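Enolase from the environmental genome shotgun sequencing of the Sargasso Sea (PDB 2QGY) is of undetermined function but binds magnesium and belongs to the enolase superfamily, whose members typically abstract a proton alpha to a substrate carboxylate. Local coordinates at residues Ile110-Pro123 / His353-His365. Sequence-based numbering, arbitrary orientation. Where two conformers were deposited one is given.
Sequences IALWDISGKLKNLP and HINKSAGLGIVIH
Asp114 reaches from the flank of helix 99-120 to the tight turn that runs from Ala358 to Gly361. Its CG stands anti to the backbone N (chi1 -170°), which carries OD1 out to the amide of Leu360. That hydrogen bond, Leu360 N to Asp114 OD1, is 2.9 Å long and nearly straight at 176°; the N-H arrives from above the carboxylate plane. A water also donates to OD1, at 2.6 Å from Asp114 OD1, and accepts from Ile362 N, tying the carboxylate to the chain beyond the turn. The other oxygen, Asp114 OD2, takes a salt bridge from Lys118 NZ (3.0 Å), one helical turn on, and a hydrogen bond from Trp50 N; Lys118 NZ also donates to Glu48 O.

Glycine suits both sides where the CA atoms come nearest: Gly117 CA lies 4.0 Å from Gly359 CA, and a CB on the helix would collide with the turn. Gly359 also takes the positive phi of a type II' turn, while its bare CA leaves room for Asp114 OD1. Ala358, small enough to sit over the last helical turn, rests its CB against Gly117 O and the CA of Lys118. Above the carboxylate, Leu360 CD1 meets Ile110 CG2 at 3.7 Å, the two side chains crossing at about a right angle.

Past the helix, which closes in a Schellman motif with Asn121 at positive phi, Leu122 O accepts from Gly359 N at 2.8 Å. Pro123 then puts its CB 3.2 Å from Ser357 O, with CG and CD farther off, near Lys356 O. This contact joins the helical part of the N-terminal capping domain to the chain leaving the barrel domain, and its buried carboxylate, surrounded by N-H donors and a lysine, is probably ionised.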
loop_
_atom_site.group_PDB
_atom_site.type_symbol
_atom_site.label_atom_id
_atom_site.label_comp_id
_atom_site.label_asym_id
_atom_site.label_seq_id
_atom_site.Cartn_x
_atom_site.Cartn_y
_atom_site.Cartn_z
ATOM N N ILE A 110 10.185 4.338 -14.583
ATOM C CA ILE A 110 11.638 4.407 -14.721
ATOM C C ILE A 110 12.022 3.951 -16.131
ATOM O O ILE A 110 12.887 4.559 -16.771
ATOM C CB ILE A 110 12.342 3.545 -13.642
ATOM C CG1 ILE A 110 12.238 4.257 -12.268
ATOM C CG2 ILE A 110 13.851 3.325 -14.000
ATOM C CD1 ILE A 110 12.626 3.379 -11.076
ATOM N N ALA A 111 11.389 2.891 -16.620
ATOM C CA ALA A 111 11.671 2.437 -18.014
ATOM C C ALA A 111 11.301 3.482 -19.080
ATOM O O ALA A 111 11.995 3.606 -20.107
ATOM C CB ALA A 111 10.986 1.128 -18.316
ATOM N N LEU A 112 10.194 4.193 -18.856
ATOM C CA LEU A 112 9.776 5.251 -19.784
ATOM C C LEU A 112 10.771 6.427 -19.770
ATOM O O LEU A 112 11.032 7.058 -20.811
ATOM C CB LEU A 112 8.340 5.700 -19.496
ATOM C CG LEU A 112 7.196 4.672 -19.623
ATOM C CD1 LEU A 112 5.858 5.299 -19.382
ATOM C CD2 LEU A 112 7.184 3.892 -20.987
ATOM N N TRP A 113 11.352 6.709 -18.604
ATOM C CA TRP A 113 12.408 7.715 -18.502
ATOM C C TRP A 113 13.655 7.297 -19.274
ATOM O O TRP A 113 14.298 8.151 -19.908
ATOM C CB TRP A 113 12.798 8.009 -17.050
ATOM C CG TRP A 113 11.865 8.978 -16.365
ATOM C CD1 TRP A 113 10.900 8.670 -15.453
ATOM C CD2 TRP A 113 11.803 10.409 -16.544
ATOM N NE1 TRP A 113 10.244 9.816 -15.036
ATOM C CE2 TRP A 113 10.774 10.892 -15.691
ATOM C CE3 TRP A 113 12.518 11.325 -17.326
ATOM C CZ2 TRP A 113 10.435 12.243 -15.617
ATOM C CZ3 TRP A 113 12.174 12.675 -17.250
ATOM C CH2 TRP A 113 11.148 13.119 -16.398
ATOM N N ASP A 114 14.006 6.017 -19.198
ATOM C CA ASP A 114 15.175 5.482 -19.903
ATOM C C ASP A 114 14.929 5.689 -21.407
ATOM O O ASP A 114 15.795 6.205 -22.153
ATOM C CB ASP A 114 15.304 3.980 -19.574
ATOM C CG ASP A 114 16.634 3.362 -20.061
ATOM O OD1 ASP A 114 17.633 4.098 -20.210
ATOM O OD2 ASP A 114 16.692 2.130 -20.255
ATOM N N ILE A 115 13.747 5.276 -21.838
ATOM C CA ILE A 115 13.314 5.414 -23.259
ATOM C C ILE A 115 13.393 6.887 -23.668
ATOM O O ILE A 115 14.013 7.228 -24.688
ATOM C CB ILE A 115 11.903 4.841 -23.481
ATOM C CG1 ILE A 115 11.987 3.309 -23.418
ATOM C CG2 ILE A 115 11.278 5.325 -24.867
ATOM C CD1 ILE A 115 10.660 2.582 -23.148
ATOM N N SER A 116 12.798 7.752 -22.861
ATOM C CA SER A 116 12.815 9.207 -23.123
ATOM C C SER A 116 14.225 9.766 -23.256
ATOM O O SER A 116 14.500 10.594 -24.151
ATOM C CB SER A 116 12.001 9.956 -22.063
ATOM O OG SER A 116 10.645 9.574 -22.218
ATOM N N GLY A 117 15.115 9.311 -22.391
ATOM C CA GLY A 117 16.537 9.659 -22.484
ATOM C C GLY A 117 17.153 9.206 -23.804
ATOM O O GLY A 117 17.947 9.943 -24.428
ATOM N N LYS A 118 16.811 7.989 -24.215
ATOM C CA LYS A 118 17.311 7.437 -25.473
ATOM C C LYS A 118 16.770 8.169 -26.689
ATOM O O LYS A 118 17.486 8.328 -27.676
ATOM C CB LYS A 118 17.030 5.930 -25.581
ATOM C CG LYS A 118 17.975 5.116 -24.687
ATOM C CD LYS A 118 17.579 3.646 -24.564
ATOM C CE LYS A 118 18.427 2.981 -23.477
ATOM N NZ LYS A 118 17.940 1.638 -22.991
ATOM N N LEU A 119 15.508 8.581 -26.635
ATOM C CA LEU A 119 14.917 9.366 -27.725
ATOM C C LEU A 119 15.561 10.756 -27.905
ATOM O O LEU A 119 15.652 11.280 -29.029
ATOM C CB LEU A 119 13.410 9.467 -27.530
ATOM C CG LEU A 119 12.641 8.158 -27.719
ATOM C CD1 LEU A 119 11.218 8.312 -27.274
ATOM C CD2 LEU A 119 12.683 7.711 -29.197
ATOM N N LYS A 120 16.001 11.347 -26.802
ATOM C CA LYS A 120 16.712 12.631 -26.817
ATOM C C LYS A 120 18.231 12.469 -26.929
ATOM O O LYS A 120 18.962 13.453 -27.041
ATOM C CB LYS A 120 16.386 13.397 -25.534
ATOM C CG LYS A 120 14.957 13.866 -25.448
ATOM C CD LYS A 120 14.798 15.333 -25.873
ATOM C CE LYS A 120 15.572 16.271 -24.941
ATOM N NZ LYS A 120 15.031 17.669 -24.917
ATOM N N ASN A 121 18.709 11.235 -26.895
ATOM C CA ASN A 121 20.148 10.935 -26.813
ATOM C C ASN A 121 20.852 11.674 -25.679
ATOM O O ASN A 121 21.937 12.257 -25.848
ATOM C CB ASN A 121 20.876 11.150 -28.156
ATOM C CG ASN A 121 22.243 10.483 -28.190
ATOM O OD1 ASN A 121 22.412 9.355 -27.696
ATOM N ND2 ASN A 121 23.232 11.171 -28.773
ATOM N N LEU A 122 20.232 11.647 -24.508
ATOM C CA LEU A 122 20.784 12.320 -23.354
ATOM C C LEU A 122 20.731 11.427 -22.115
ATOM O O LEU A 122 19.765 10.696 -21.932
ATOM C CB LEU A 122 20.005 13.614 -23.078
ATOM C CG LEU A 122 20.244 14.854 -23.958
ATOM C CD1 LEU A 122 19.301 15.962 -23.517
ATOM C CD2 LEU A 122 21.681 15.323 -23.861
ATOM N N PRO A 123 21.749 11.521 -21.247
ATOM C CA PRO A 123 21.604 10.820 -19.965
ATOM C C PRO A 123 20.418 11.369 -19.180
ATOM O O PRO A 123 20.040 12.528 -19.348
ATOM C CB PRO A 123 22.918 11.089 -19.239
ATOM C CG PRO A 123 23.613 12.173 -19.999
ATOM C CD PRO A 123 23.030 12.244 -21.364
ATOM N N HIS A 353 30.465 7.874 -9.725
ATOM C CA HIS A 353 30.552 8.696 -10.929
ATOM C C HIS A 353 29.675 8.127 -12.031
ATOM O O HIS A 353 29.872 7.006 -12.459
ATOM C CB HIS A 353 31.996 8.860 -11.420
ATOM C CG HIS A 353 32.106 9.651 -12.689
ATOM N ND1 HIS A 353 32.314 11.015 -12.702
ATOM C CD2 HIS A 353 32.008 9.275 -13.986
ATOM C CE1 HIS A 353 32.350 11.443 -13.950
ATOM N NE2 HIS A 353 32.163 10.408 -14.751
ATOM N N ILE A 354 28.707 8.923 -12.471
ATOM C CA ILE A 354 27.704 8.500 -13.456
ATOM C C ILE A 354 28.302 8.575 -14.835
ATOM O O ILE A 354 28.989 9.537 -15.156
ATOM C CB ILE A 354 26.470 9.460 -13.464
ATOM C CG1 ILE A 354 25.816 9.523 -12.099
ATOM C CG2 ILE A 354 25.460 9.055 -14.549
ATOM C CD1 ILE A 354 24.805 10.663 -11.956
ATOM N N ASN A 355 28.031 7.593 -15.684
ATOM C CA ASN A 355 28.518 7.742 -17.033
ATOM C C ASN A 355 27.595 8.635 -17.879
ATOM O O ASN A 355 26.515 9.077 -17.430
ATOM C CB ASN A 355 28.867 6.387 -17.672
ATOM C CG ASN A 355 27.663 5.628 -18.165
ATOM O OD1 ASN A 355 27.783 4.457 -18.544
ATOM N ND2 ASN A 355 26.499 6.270 -18.173
ATOM N N LYS A 356 28.033 8.901 -19.094
ATOM C CA LYS A 356 27.408 9.886 -19.942
ATOM C C LYS A 356 26.519 9.242 -21.019
ATOM O O LYS A 356 26.106 9.919 -21.955
ATOM C CB LYS A 356 28.520 10.765 -20.555
ATOM C CG LYS A 356 28.175 11.535 -21.838
ATOM C CD LYS A 356 29.443 12.116 -22.504
ATOM C CE LYS A 356 29.163 12.629 -23.922
ATOM N NZ LYS A 356 30.337 13.415 -24.414
ATOM N N SER A 357 26.206 7.951 -20.874
ATOM C CA SER A 357 25.373 7.247 -21.863
ATOM C C SER A 357 23.928 7.735 -21.789
ATOM O O SER A 357 23.503 8.299 -20.774
ATOM C CB SER A 357 25.420 5.722 -21.648
ATOM O OG SER A 357 26.759 5.265 -21.715
ATOM N N ALA A 358 23.176 7.509 -22.856
ATOM C CA ALA A 358 21.794 7.934 -22.912
ATOM C C ALA A 358 20.930 7.216 -21.853
ATOM O O ALA A 358 21.168 6.041 -21.533
ATOM C CB ALA A 358 21.229 7.703 -24.317
ATOM N N GLY A 359 19.916 7.928 -21.350
ATOM C CA GLY A 359 18.974 7.372 -20.362
ATOM C C GLY A 359 19.714 6.915 -19.123
ATOM O O GLY A 359 20.511 7.654 -18.580
ATOM N N LEU A 360 19.469 5.677 -18.687
ATOM C CA LEU A 360 20.130 5.138 -17.503
ATOM C C LEU A 360 21.434 4.433 -17.814
ATOM O O LEU A 360 22.113 3.929 -16.907
ATOM C CB LEU A 360 19.214 4.107 -16.818
ATOM C CG LEU A 360 17.846 4.616 -16.390
ATOM C CD1 LEU A 360 16.973 3.378 -16.013
ATOM C CD2 LEU A 360 18.025 5.573 -15.204
ATOM N N GLY A 361 21.766 4.327 -19.094
ATOM C CA GLY A 361 23.062 3.746 -19.458
ATOM C C GLY A 361 23.161 2.257 -19.169
ATOM O O GLY A 361 24.263 1.733 -18.978
ATOM N N ILE A 362 22.027 1.566 -19.160
ATOM C CA ILE A 362 21.992 0.143 -18.784
ATOM C C ILE A 362 22.483 -0.744 -19.945
ATOM O O ILE A 362 21.996 -0.647 -21.076
ATOM C CB ILE A 362 20.589 -0.283 -18.275
ATOM C CG1 ILE A 362 20.231 0.509 -17.003
ATOM C CG2 ILE A 362 20.493 -1.803 -18.068
ATOM C CD1 ILE A 362 21.122 0.240 -15.834
ATOM N N VAL A 363 23.434 -1.604 -19.627
ATOM C CA VAL A 363 23.901 -2.641 -20.529
ATOM C C VAL A 363 23.784 -3.945 -19.766
ATOM O O VAL A 363 24.578 -4.211 -18.870
ATOM C CB VAL A 363 25.385 -2.406 -20.931
ATOM C CG1 VAL A 363 25.918 -3.556 -21.822
ATOM C CG2 VAL A 363 25.564 -1.064 -21.662
ATOM N N ILE A 364 22.780 -4.749 -20.103
ATOM C CA ILE A 364 22.526 -6.001 -19.372
ATOM C C ILE A 364 22.631 -7.194 -20.316
ATOM O O ILE A 364 22.120 -7.151 -21.436
ATOM C CB ILE A 364 21.155 -5.973 -18.646
ATOM C CG1 ILE A 364 21.281 -5.224 -17.304
ATOM C CG2 ILE A 364 20.614 -7.369 -18.342
ATOM C CD1 ILE A 364 19.911 -4.963 -16.697
ATOM N N HIS A 365 23.296 -8.241 -19.834
ATOM C CA HIS A 365 23.418 -9.496 -20.538
ATOM C C HIS A 365 22.238 -10.360 -20.129
ATOM O O HIS A 365 22.239 -10.989 -19.066
ATOM C CB HIS A 365 24.738 -10.157 -20.187
ATOM C CG HIS A 365 25.937 -9.398 -20.661
ATOM N ND1 HIS A 365 26.723 -9.835 -21.707
ATOM C CD2 HIS A 365 26.481 -8.230 -20.241
ATOM C CE1 HIS A 365 27.703 -8.972 -21.907
ATOM N NE2 HIS A 365 27.578 -7.985 -21.034
HETATM O O HOH W 1 19.689 2.527 -20.669
#